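Local coordinates for protein octopine dehydrogenase (Pecten maximus, PDB 3C7D) that joins L-arginine to pyruvate by NADH-dependent reduction to make D-octopine, the reverse of octopine dehydrogenation, at residues T52-E57 against G154-V159; L115-G120 against M138-T143; F121-R126 against H199-L204. All coordinates share one frame; numbering follows the deposited sequence.

How the interactions relate
Three contacts illustrate how a dinucleotide-binding sheet is joined to its substrate pocket and helical domain. Along the chain, interaction 2 is nested inside the loop closed by interaction 1, whereas interaction 3 alternates with both. Interactions 2 and 3 are close, with centres about 8 Å apart, and they touch: Ser140 OG lies 2.7 Å from Glu122 OE2, a probable hydrogen bond, and Met203 and Leu204 pack on the pyruvate-site loops. Interaction 1 stands about 23 Å from interaction 2, centre to centre, but neighbouring strands 156-171 and 137-141 carry both into one sheet, an arrangement consistent with cofactor, pyruvate and the family's alpha-helical domain sharing one framework.

Interaction 1. Residues T52-E57 against G154-V159; sequences TVIVNE and GRKVEV
Val159 lies beside Val55 on the adjoining parallel strand, and its side chain can be followed outward from CB. That atom sits 3.6 Å from Ile54 O; beyond it the two methyls part. CG1 lies beside CG1 of Val55, at 4.2 Å, the two valines side by side and pointing the same way. CG2, turned to the side of the backbone N, reaches back along the neighbouring strand to meet Val53 CG1 at 3.8 Å. Two residues earlier, Val157 sets its CG1 3.8 Å from Val53 CG2, so four valines make a continuous apolar face. The other face is mixed: Ile54 CD1 rests on the aliphatic part of Lys156, 3.7 Å from CG. Between the two faces the backbones form a parallel ladder. Ile54 uses its N for Val157 O and its O for Val159 N, and Thr52 likewise bonds Arg155 O and Val157 N. At the far end Asn56 N gives a nearly straight bond (3.1 Å, 173°) to Val159 O. The side chain of Asn56 folds back beside its own N, chi1 -67°, and ND2 adds a second, weak bond to that same oxygen. Arg155 and Lys156 together face Glu152 in a classic beta bulge, at the start of a parallel strand pair whose valine face packs on helix 12-22, the helix that follows the glycine-rich NADH-binding turn of a Rossmann-type fold.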
loop_
_atom_site.group_PDB
_atom_site.type_symbol
_atom_site.label_atom_id
_atom_site.label_comp_id
_atom_site.label_asym_id
_atom_site.label_seq_id
_atom_site.Cartn_x
_atom_site.Cartn_y
_atom_site.Cartn_z
ATOM N N THR A 52 -6.162 -23.516 3.775
ATOM C CA THR A 52 -4.825 -24.034 3.500
ATOM C C THR A 52 -3.914 -22.981 2.876
ATOM O O THR A 52 -4.303 -22.288 1.934
ATOM C CB THR A 52 -4.884 -25.275 2.578
ATOM O OG1 THR A 52 -6.016 -26.086 2.924
ATOM C CG2 THR A 52 -3.611 -26.105 2.705
ATOM N N VAL A 53 -2.700 -22.875 3.417
ATOM C CA VAL A 53 -1.661 -21.990 2.888
ATOM C C VAL A 53 -0.429 -22.814 2.495
ATOM O O VAL A 53 0.178 -23.479 3.340
ATOM C CB VAL A 53 -1.248 -20.895 3.917
ATOM C CG1 VAL A 53 -0.170 -19.983 3.342
ATOM C CG2 VAL A 53 -2.452 -20.075 4.353
ATOM N N ILE A 54 -0.071 -22.769 1.211
ATOM C CA ILE A 54 1.108 -23.478 0.715
ATOM C C ILE A 54 2.275 -22.503 0.538
ATOM O O ILE A 54 2.219 -21.593 -0.292
ATOM C CB ILE A 54 0.828 -24.252 -0.609
ATOM C CG1 ILE A 54 -0.261 -25.310 -0.418
ATOM C CG2 ILE A 54 2.087 -24.933 -1.121
ATOM C CD1 ILE A 54 -1.619 -24.881 -0.900
ATOM N N VAL A 55 3.329 -22.708 1.325
ATOM C CA VAL A 55 4.482 -21.812 1.334
ATOM C C VAL A 55 5.713 -22.482 0.732
ATOM O O VAL A 55 6.121 -23.554 1.177
ATOM C CB VAL A 55 4.827 -21.339 2.775
ATOM C CG1 VAL A 55 5.936 -20.287 2.756
ATOM C CG2 VAL A 55 3.589 -20.803 3.482
ATOM N N ASN A 56 6.290 -21.844 -0.285
ATOM C CA ASN A 56 7.610 -22.213 -0.784
ATOM C C ASN A 56 8.660 -21.504 0.067
ATOM O O ASN A 56 8.685 -20.274 0.129
ATOM C CB ASN A 56 7.760 -21.844 -2.262
ATOM C CG ASN A 56 6.852 -22.665 -3.169
ATOM O OD1 ASN A 56 7.041 -23.874 -3.329
ATOM N ND2 ASN A 56 5.872 -22.006 -3.778
ATOM N N GLU A 57 9.517 -22.284 0.720
ATOM C CA GLU A 57 10.359 -21.770 1.811
ATOM C C GLU A 57 11.602 -20.978 1.373
ATOM O O GLU A 57 12.170 -20.230 2.180
ATOM C CB GLU A 57 10.755 -22.902 2.779
ATOM C CG GLU A 57 9.579 -23.667 3.408
ATOM C CD GLU A 57 8.923 -22.937 4.576
ATOM O OE1 GLU A 57 9.641 -22.526 5.515
ATOM O OE2 GLU A 57 7.682 -22.794 4.565
ATOM N N GLY A 154 -11.660 -19.336 -1.257
ATOM C CA GLY A 154 -12.130 -19.635 0.095
ATOM C C GLY A 154 -11.437 -20.795 0.787
ATOM O O GLY A 154 -11.663 -21.038 1.976
ATOM N N ARG A 155 -10.581 -21.504 0.052
ATOM C CA ARG A 155 -10.054 -22.787 0.509
ATOM C C ARG A 155 -8.533 -22.890 0.443
ATOM O O ARG A 155 -7.912 -23.482 1.325
ATOM C CB ARG A 155 -10.662 -23.938 -0.308
ATOM C CG ARG A 155 -12.186 -23.983 -0.349
ATOM C CD ARG A 155 -12.686 -25.194 -1.122
ATOM N NE ARG A 155 -12.183 -26.448 -0.562
ATOM C CZ ARG A 155 -12.712 -27.078 0.485
ATOM N NH1 ARG A 155 -13.776 -26.582 1.110
ATOM N NH2 ARG A 155 -12.168 -28.209 0.913
ATOM N N LYS A 156 -7.938 -22.331 -0.606
ATOM C CA LYS A 156 -6.529 -22.578 -0.893
ATOM C C LYS A 156 -5.820 -21.344 -1.455
ATOM O O LYS A 156 -6.303 -20.708 -2.400
ATOM C CB LYS A 156 -6.409 -23.750 -1.868
ATOM C CG LYS A 156 -5.172 -24.611 -1.693
ATOM C CD LYS A 156 -5.029 -25.632 -2.829
ATOM C CE LYS A 156 -6.056 -26.764 -2.740
ATOM N NZ LYS A 156 -5.784 -27.695 -1.609
ATOM N N VAL A 157 -4.675 -21.016 -0.856
ATOM C CA VAL A 157 -3.833 -19.907 -1.311
ATOM C C VAL A 157 -2.359 -20.324 -1.307
ATOM O O VAL A 157 -1.922 -21.084 -0.439
ATOM C CB VAL A 157 -4.079 -18.607 -0.480
ATOM C CG1 VAL A 157 -3.642 -18.776 0.977
ATOM C CG2 VAL A 157 -3.409 -17.393 -1.132
ATOM N N GLU A 158 -1.608 -19.835 -2.292
ATOM C CA GLU A 158 -0.206 -20.208 -2.463
ATOM C C GLU A 158 0.720 -19.023 -2.228
ATOM O O GLU A 158 0.532 -17.954 -2.812
ATOM C CB GLU A 158 0.024 -20.780 -3.866
ATOM C CG GLU A 158 1.433 -21.301 -4.129
ATOM C CD GLU A 158 1.563 -22.002 -5.474
ATOM O OE1 GLU A 158 0.926 -21.558 -6.454
ATOM O OE2 GLU A 158 2.307 -23.002 -5.552
ATOM N N VAL A 159 1.714 -19.226 -1.368
ATOM C CA VAL A 159 2.786 -18.262 -1.178
ATOM C C VAL A 159 3.969 -18.701 -2.035
ATOM O O VAL A 159 4.629 -19.698 -1.731
ATOM C CB VAL A 159 3.209 -18.143 0.314
ATOM C CG1 VAL A 159 4.356 -17.151 0.477
ATOM C CG2 VAL A 159 2.030 -17.722 1.175
#

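Interaction 2. Residues L115-G120 against M138-T143; sequences LPSQAG and MMSFET. With PYR (pyruvic acid), chain C; NAD (nicotinamide-adenine-dinucleotide), chain B.
Pyruvate oxygen O is held where Thr143 meets the end of Gln118, and it receives a 2.8 Å hydrogen bond from Thr143 OG1. That hydroxyl stands anti to its own backbone N, chi1 -171°, which turns it to the pyruvate carboxylate. Gln118, itself a pyruvate-binding residue, stretches an extended side chain over the Glu142-Thr143 backbone and ends at the same carboxylate oxygen, while the active-site His212 bonds the ligand through NE2. Behind this polar front the two segments close on apolar and backbone groups. Ser117 OG makes a weak bond to Phe141 O at 3.2 Å and rests 3.4 Å from Ser140 CB. Pro116 touches both protein and cofactor: its CG lies 3.6 Å from Thr143 C, and its CD equally near O4D of the nicotinamide ribose of NAD. Deeper still, Leu115 lays CD1 over one face of the Phe141 ring in a CH-pi contact, 3.8 Å from the centroid and 22° off the ring normal, displaced toward the rim; Phe194 meets that phenyl group edge-to-face. Segment 115-120 follows strand 111-114, and Glu142 and Thr143 follow the adjacent parallel strand 137-141, so both lie at the carboxy ends of these strands. Loops at this end of the sheet form the substrate and nicotinamide site, as in other dehydrogenases of Rossmann type.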
loop_
_atom_site.group_PDB
_atom_site.type_symbol
_atom_site.label_atom_id
_atom_site.label_comp_id
_atom_site.label_asym_id
_atom_site.label_seq_id
_atom_site.Cartn_x
_atom_site.Cartn_y
_atom_site.Cartn_z
ATOM N N LEU A 115 -2.026 -3.306 5.335
ATOM C CA LEU A 115 -1.077 -4.334 4.908
ATOM C C LEU A 115 -1.275 -4.798 3.453
ATOM O O LEU A 115 -1.751 -5.911 3.222
ATOM C CB LEU A 115 -1.131 -5.532 5.871
ATOM C CG LEU A 115 -0.135 -6.686 5.696
ATOM C CD1 LEU A 115 1.161 -6.409 6.425
ATOM C CD2 LEU A 115 -0.742 -8.007 6.142
ATOM N N PRO A 116 -0.983 -3.928 2.464
ATOM C CA PRO A 116 -0.850 -2.467 2.495
ATOM C C PRO A 116 -2.275 -1.896 2.515
ATOM O O PRO A 116 -3.211 -2.665 2.250
ATOM C CB PRO A 116 -0.155 -2.150 1.158
ATOM C CG PRO A 116 0.259 -3.468 0.580
ATOM C CD PRO A 116 -0.722 -4.448 1.111
ATOM N N SER A 117 -2.519 -0.614 2.818
ATOM C CA SER A 117 -1.604 0.514 3.097
ATOM C C SER A 117 -1.578 1.518 1.946
ATOM O O SER A 117 -2.540 2.269 1.774
ATOM C CB SER A 117 -0.192 0.126 3.540
ATOM O OG SER A 117 0.530 1.290 3.918
ATOM N N GLN A 118 -0.579 1.500 1.891
ATOM C CA GLN A 118 0.374 2.322 1.156
ATOM C C GLN A 118 -0.152 3.740 0.965
ATOM O O GLN A 118 -0.666 4.218 1.831
ATOM C CB GLN A 118 0.691 1.691 -0.201
ATOM C CG GLN A 118 1.446 0.375 -0.114
ATOM C CD GLN A 118 1.721 -0.233 -1.474
ATOM O OE1 GLN A 118 2.291 -1.319 -1.572
ATOM N NE2 GLN A 118 1.314 0.467 -2.530
ATOM N N ALA A 119 -0.258 4.796 0.068
ATOM C CA ALA A 119 -0.156 6.180 0.545
ATOM C C ALA A 119 -1.412 7.011 0.898
ATOM O O ALA A 119 -2.413 6.920 0.276
ATOM C CB ALA A 119 0.739 6.951 -0.299
ATOM N N GLY A 120 -1.349 7.822 1.932
ATOM C CA GLY A 120 -2.536 8.553 2.382
ATOM C C GLY A 120 -3.480 7.749 3.250
ATOM O O GLY A 120 -4.584 8.204 3.554
ATOM N N MET A 138 -2.210 3.651 14.233
ATOM C CA MET A 138 -2.221 3.423 12.788
ATOM C C MET A 138 -0.873 2.907 12.284
ATOM O O MET A 138 0.158 3.558 12.472
ATOM C CB MET A 138 -2.604 4.705 12.055
ATOM C CG MET A 138 -4.018 5.166 12.329
ATOM S SD MET A 138 -4.325 6.825 11.708
ATOM C CE MET A 138 -3.482 7.821 12.938
ATOM N N MET A 139 -0.898 1.743 11.634
ATOM C CA MET A 139 0.320 1.054 11.191
ATOM C C MET A 139 0.331 0.804 9.677
ATOM O O MET A 139 -0.559 0.141 9.144
ATOM C CB MET A 139 0.468 -0.269 11.951
ATOM C CG MET A 139 1.882 -0.815 12.008
ATOM S SD MET A 139 1.943 -2.394 12.861
ATOM C CE MET A 139 3.698 -2.554 13.161
ATOM N N SER A 140 1.347 1.325 8.993
ATOM C CA SER A 140 1.434 1.217 7.534
ATOM C C SER A 140 2.657 0.429 7.050
ATOM O O SER A 140 3.796 0.873 7.215
ATOM C CB SER A 140 1.423 2.609 6.900
ATOM O OG SER A 140 0.164 3.236 7.063
ATOM N N PHE A 141 2.405 -0.734 6.447
ATOM C CA PHE A 141 3.460 -1.592 5.893
ATOM C C PHE A 141 3.770 -1.211 4.455
ATOM O O PHE A 141 2.865 -0.853 3.702
ATOM C CB PHE A 141 3.052 -3.063 5.963
ATOM C CG PHE A 141 3.261 -3.686 7.313
ATOM C CD1 PHE A 141 2.336 -3.494 8.336
ATOM C CD2 PHE A 141 4.383 -4.472 7.561
ATOM C CE1 PHE A 141 2.529 -4.068 9.587
ATOM C CE2 PHE A 141 4.586 -5.051 8.806
ATOM C CZ PHE A 141 3.658 -4.849 9.822
ATOM N N GLU A 142 5.045 -1.303 4.078
ATOM C CA GLU A 142 5.506 -0.815 2.771
ATOM C C GLU A 142 4.920 -1.554 1.572
ATOM O O GLU A 142 4.707 -0.955 0.515
ATOM C CB GLU A 142 7.039 -0.763 2.689
ATOM C CG GLU A 142 7.766 -2.049 3.072
ATOM C CD GLU A 142 9.281 -1.898 3.071
ATOM O OE1 GLU A 142 9.809 -1.021 2.354
ATOM O OE2 GLU A 142 9.950 -2.669 3.790
ATOM N N THR A 143 4.669 -2.851 1.745
ATOM C CA THR A 143 4.069 -3.698 0.709
ATOM C C THR A 143 3.408 -4.929 1.342
ATOM O O THR A 143 3.345 -5.042 2.569
ATOM C CB THR A 143 5.111 -4.113 -0.379
ATOM O OG1 THR A 143 4.445 -4.757 -1.470
ATOM C CG2 THR A 143 6.186 -5.038 0.186
HETATM C C PYR C . 4.490 -2.589 -4.281
HETATM O O PYR C . 4.138 -2.461 -3.000
HETATM O OXT PYR C . 3.576 -3.193 -5.104
HETATM C CA PYR C . 5.764 -2.123 -4.794
HETATM O O3 PYR C . 5.777 -1.642 -6.090
HETATM C CB PYR C . 7.069 -2.210 -3.951
HETATM P PA NAD B . -6.618 -8.668 -4.653
HETATM O O1A NAD B . -6.771 -8.061 -5.995
HETATM O O2A NAD B . -6.399 -10.127 -4.745
HETATM O O5B NAD B . -7.927 -8.369 -3.767
HETATM C C5B NAD B . -9.218 -8.307 -4.327
HETATM C C4B NAD B . -10.183 -7.998 -3.192
HETATM O O4B NAD B . -10.516 -6.623 -3.160
HETATM C C3B NAD B . -11.501 -8.736 -3.316
HETATM O O3B NAD B . -11.427 -10.005 -2.716
HETATM C C2B NAD B . -12.459 -7.823 -2.585
HETATM O O2B NAD B . -12.492 -8.145 -1.213
HETATM C C1B NAD B . -11.862 -6.437 -2.762
HETATM N N9A NAD B . -12.613 -5.709 -3.807
HETATM C C8A NAD B . -12.410 -5.796 -5.164
HETATM N N7A NAD B . -13.293 -4.988 -5.790
HETATM C C5A NAD B . -14.060 -4.382 -4.857
HETATM C C6A NAD B . -15.107 -3.471 -4.957
HETATM N N6A NAD B . -15.735 -3.357 -6.125
HETATM N N1A NAD B . -15.726 -3.009 -3.805
HETATM C C2A NAD B . -15.312 -3.455 -2.564
HETATM N N3A NAD B . -14.268 -4.364 -2.478
HETATM C C4A NAD B . -13.649 -4.824 -3.603
HETATM O O3 NAD B . -5.412 -7.924 -3.869
HETATM P PN NAD B . -4.252 -8.705 -3.056
HETATM O O1N NAD B . -3.586 -9.678 -3.949
HETATM O O2N NAD B . -4.793 -9.179 -1.760
HETATM O O5D NAD B . -3.179 -7.535 -2.785
HETATM C C5D NAD B . -3.493 -6.376 -2.044
HETATM C C4D NAD B . -2.407 -5.326 -2.266
HETATM O O4D NAD B . -1.123 -5.905 -2.118
HETATM C C3D NAD B . -2.473 -4.720 -3.660
HETATM O O3D NAD B . -2.494 -3.317 -3.541
HETATM C C2D NAD B . -1.206 -5.170 -4.362
HETATM O O2D NAD B . -0.641 -4.132 -5.131
HETATM C C1D NAD B . -0.287 -5.571 -3.213
HETATM N N1N NAD B . 0.614 -6.697 -3.548
HETATM C C2N NAD B . 0.119 -7.886 -4.022
HETATM C C3N NAD B . 0.977 -8.945 -4.327
HETATM C C7N NAD B . 0.433 -10.346 -4.318
HETATM O O7N NAD B . 1.324 -11.413 -4.542
HETATM N N7N NAD B . -0.865 -10.559 -4.092
HETATM C C4N NAD B . 2.352 -8.777 -4.148
HETATM C C5N NAD B . 2.852 -7.574 -3.660
HETATM C C6N NAD B . 1.965 -6.538 -3.363
#

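Interaction 3. Residues F121-R126 against H199-L204; sequences FEFQCR and HFLEML
Phe123 projects from its helix into a hollow shaped by Phe200, Leu201 and Leu204. Its CE1 arrives in the plane of the Phe200 ring, at the edge, 4.0 Å from CE2, and the two side chains cross at about a right angle. Leu204 CD1 abuts the other flank of the Phe123 ring, 3.8 Å from Phe123 CE2, while Leu201 CD2 meets the rim near CZ of Phe123. In return Phe200 is the bump of the opposite helix: with CG held between the backbone N and carbonyl carbon (chi1 76°), it reaches in between Glu122 and Phe123. Glu122 slides past it in the reverse direction, OE2 lying 3.7 Å from Phe200 CB, and the same oxygen is hydrogen-bonded to Ser140. Replacing Glu122 by an alanine removes the carboxylate, and the Ser140 hydroxyl would probably lose this mate while a gap opened beside Phe200. The segment axes stay 11.8 Å apart at their closest, inclined at 124°, so long side chains bridge the distance. Helix 200-206, which starts with a capping box of His199 and Glu202, touches strand 156-171 through Phe200 and helix 391-396 through Leu201; Ile394 of that helix packs on both Phe123 and Leu201.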
loop_
_atom_site.group_PDB
_atom_site.type_symbol
_atom_site.label_atom_id
_atom_site.label_comp_id
_atom_site.label_asym_id
_atom_site.label_seq_id
_atom_site.Cartn_x
_atom_site.Cartn_y
_atom_site.Cartn_z
ATOM N N PHE A 121 -3.031 6.561 3.647
ATOM C CA PHE A 121 -3.793 5.632 4.488
ATOM C C PHE A 121 -4.164 6.232 5.851
ATOM O O PHE A 121 -5.253 5.970 6.373
ATOM C CB PHE A 121 -2.996 4.327 4.673
ATOM C CG PHE A 121 -3.689 3.295 5.527
ATOM C CD1 PHE A 121 -3.469 3.245 6.902
ATOM C CD2 PHE A 121 -4.552 2.368 4.958
ATOM C CE1 PHE A 121 -4.108 2.296 7.694
ATOM C CE2 PHE A 121 -5.191 1.410 5.744
ATOM C CZ PHE A 121 -4.969 1.377 7.113
ATOM N N GLU A 122 -3.258 7.028 6.419
ATOM C CA GLU A 122 -3.472 7.627 7.739
ATOM C C GLU A 122 -4.392 8.840 7.672
ATOM O O GLU A 122 -5.193 9.064 8.582
ATOM C CB GLU A 122 -2.142 7.999 8.403
ATOM C CG GLU A 122 -1.242 6.808 8.728
ATOM C CD GLU A 122 -0.253 6.482 7.623
ATOM O OE1 GLU A 122 -0.441 6.949 6.478
ATOM O OE2 GLU A 122 0.721 5.753 7.902
ATOM N N PHE A 123 -4.275 9.617 6.594
ATOM C CA PHE A 123 -5.133 10.785 6.386
ATOM C C PHE A 123 -6.582 10.344 6.229
ATOM O O PHE A 123 -7.486 10.946 6.809
ATOM C CB PHE A 123 -4.692 11.605 5.165
ATOM C CG PHE A 123 -3.217 11.909 5.126
ATOM C CD1 PHE A 123 -2.544 12.352 6.265
ATOM C CD2 PHE A 123 -2.504 11.773 3.939
ATOM C CE1 PHE A 123 -1.179 12.635 6.222
ATOM C CE2 PHE A 123 -1.137 12.052 3.887
ATOM C CZ PHE A 123 -0.472 12.487 5.029
ATOM N N GLN A 124 -6.784 9.280 5.454
ATOM C CA GLN A 124 -8.104 8.702 5.225
ATOM C C GLN A 124 -8.688 8.153 6.524
ATOM O O GLN A 124 -9.881 8.319 6.800
ATOM C CB GLN A 124 -8.020 7.604 4.163
ATOM C CG GLN A 124 -9.365 7.029 3.729
ATOM C CD GLN A 124 -9.230 5.875 2.749
ATOM O OE1 GLN A 124 -8.407 4.974 2.931
ATOM N NE2 GLN A 124 -10.049 5.892 1.705
ATOM N N CYS A 125 -7.841 7.509 7.323
ATOM C CA CYS A 125 -8.265 6.958 8.605
ATOM C C CYS A 125 -8.680 8.056 9.585
ATOM O O CYS A 125 -9.708 7.938 10.247
ATOM C CB CYS A 125 -7.168 6.084 9.213
ATOM S SG CYS A 125 -7.715 5.109 10.637
ATOM N N ARG A 126 -7.882 9.121 9.659
ATOM C CA ARG A 126 -8.154 10.252 10.551
ATOM C C ARG A 126 -9.467 10.936 10.205
ATOM O O ARG A 126 -10.217 11.344 11.091
ATOM C CB ARG A 126 -7.013 11.270 10.504
ATOM C CG ARG A 126 -5.797 10.883 11.318
ATOM C CD ARG A 126 -4.667 11.868 11.091
ATOM N NE ARG A 126 -3.513 11.601 11.947
ATOM C CZ ARG A 126 -2.296 12.104 11.748
ATOM N NH1 ARG A 126 -2.055 12.905 10.714
ATOM N NH2 ARG A 126 -1.312 11.799 12.583
ATOM N N HIS A 199 9.228 7.202 11.056
ATOM C CA HIS A 199 8.117 8.127 10.838
ATOM C C HIS A 199 7.181 7.630 9.738
ATOM O O HIS A 199 7.624 6.956 8.808
ATOM C CB HIS A 199 8.667 9.506 10.462
ATOM C CG HIS A 199 7.787 10.642 10.873
ATOM N ND1 HIS A 199 6.849 11.199 10.031
ATOM C CD2 HIS A 199 7.706 11.331 12.036
ATOM C CE1 HIS A 199 6.225 12.180 10.659
ATOM N NE2 HIS A 199 6.725 12.279 11.878
ATOM N N PHE A 200 5.898 7.984 9.837
ATOM C CA PHE A 200 4.886 7.539 8.871
ATOM C C PHE A 200 5.006 8.205 7.501
ATOM O O PHE A 200 4.629 7.618 6.482
ATOM C CB PHE A 200 3.469 7.699 9.436
ATOM C CG PHE A 200 2.964 9.116 9.440
ATOM C CD1 PHE A 200 3.345 10.005 10.442
ATOM C CD2 PHE A 200 2.092 9.556 8.449
ATOM C CE1 PHE A 200 2.872 11.310 10.450
ATOM C CE2 PHE A 200 1.616 10.863 8.448
ATOM C CZ PHE A 200 2.006 11.741 9.453
ATOM N N LEU A 201 5.525 9.432 7.491
ATOM C CA LEU A 201 5.769 10.166 6.252
ATOM C C LEU A 201 6.962 9.587 5.502
ATOM O O LEU A 201 6.991 9.604 4.271
ATOM C CB LEU A 201 5.986 11.657 6.525
ATOM C CG LEU A 201 4.786 12.545 6.875
ATOM C CD1 LEU A 201 5.265 13.972 7.079
ATOM C CD2 LEU A 201 3.696 12.497 5.805
ATOM N N GLU A 202 7.939 9.079 6.253
ATOM C CA GLU A 202 9.055 8.335 5.680
ATOM C C GLU A 202 8.516 7.156 4.868
ATOM O O GLU A 202 8.837 7.011 3.693
ATOM C CB GLU A 202 9.996 7.839 6.783
ATOM C CG GLU A 202 11.060 6.856 6.301
ATOM C CD GLU A 202 11.500 5.880 7.376
ATOM O OE1 GLU A 202 11.483 6.243 8.574
ATOM O OE2 GLU A 202 11.875 4.745 7.016
ATOM N N MET A 203 7.682 6.338 5.504
ATOM C CA MET A 203 7.043 5.196 4.859
ATOM C C MET A 203 6.284 5.618 3.607
ATOM O O MET A 203 6.382 4.968 2.568
ATOM C CB MET A 203 6.084 4.520 5.843
ATOM C CG MET A 203 5.536 3.166 5.395
ATOM S SD MET A 203 6.811 1.921 5.098
ATOM C CE MET A 203 7.659 1.876 6.671
ATOM N N LEU A 204 5.541 6.719 3.725
ATOM C CA LEU A 204 4.703 7.244 2.645
ATOM C C LEU A 204 5.529 7.682 1.432
ATOM O O LEU A 204 5.134 7.449 0.287
ATOM C CB LEU A 204 3.837 8.400 3.166
ATOM C CG LEU A 204 2.650 8.903 2.338
ATOM C CD1 LEU A 204 1.528 9.348 3.249
ATOM C CD2 LEU A 204 3.056 10.031 1.405
#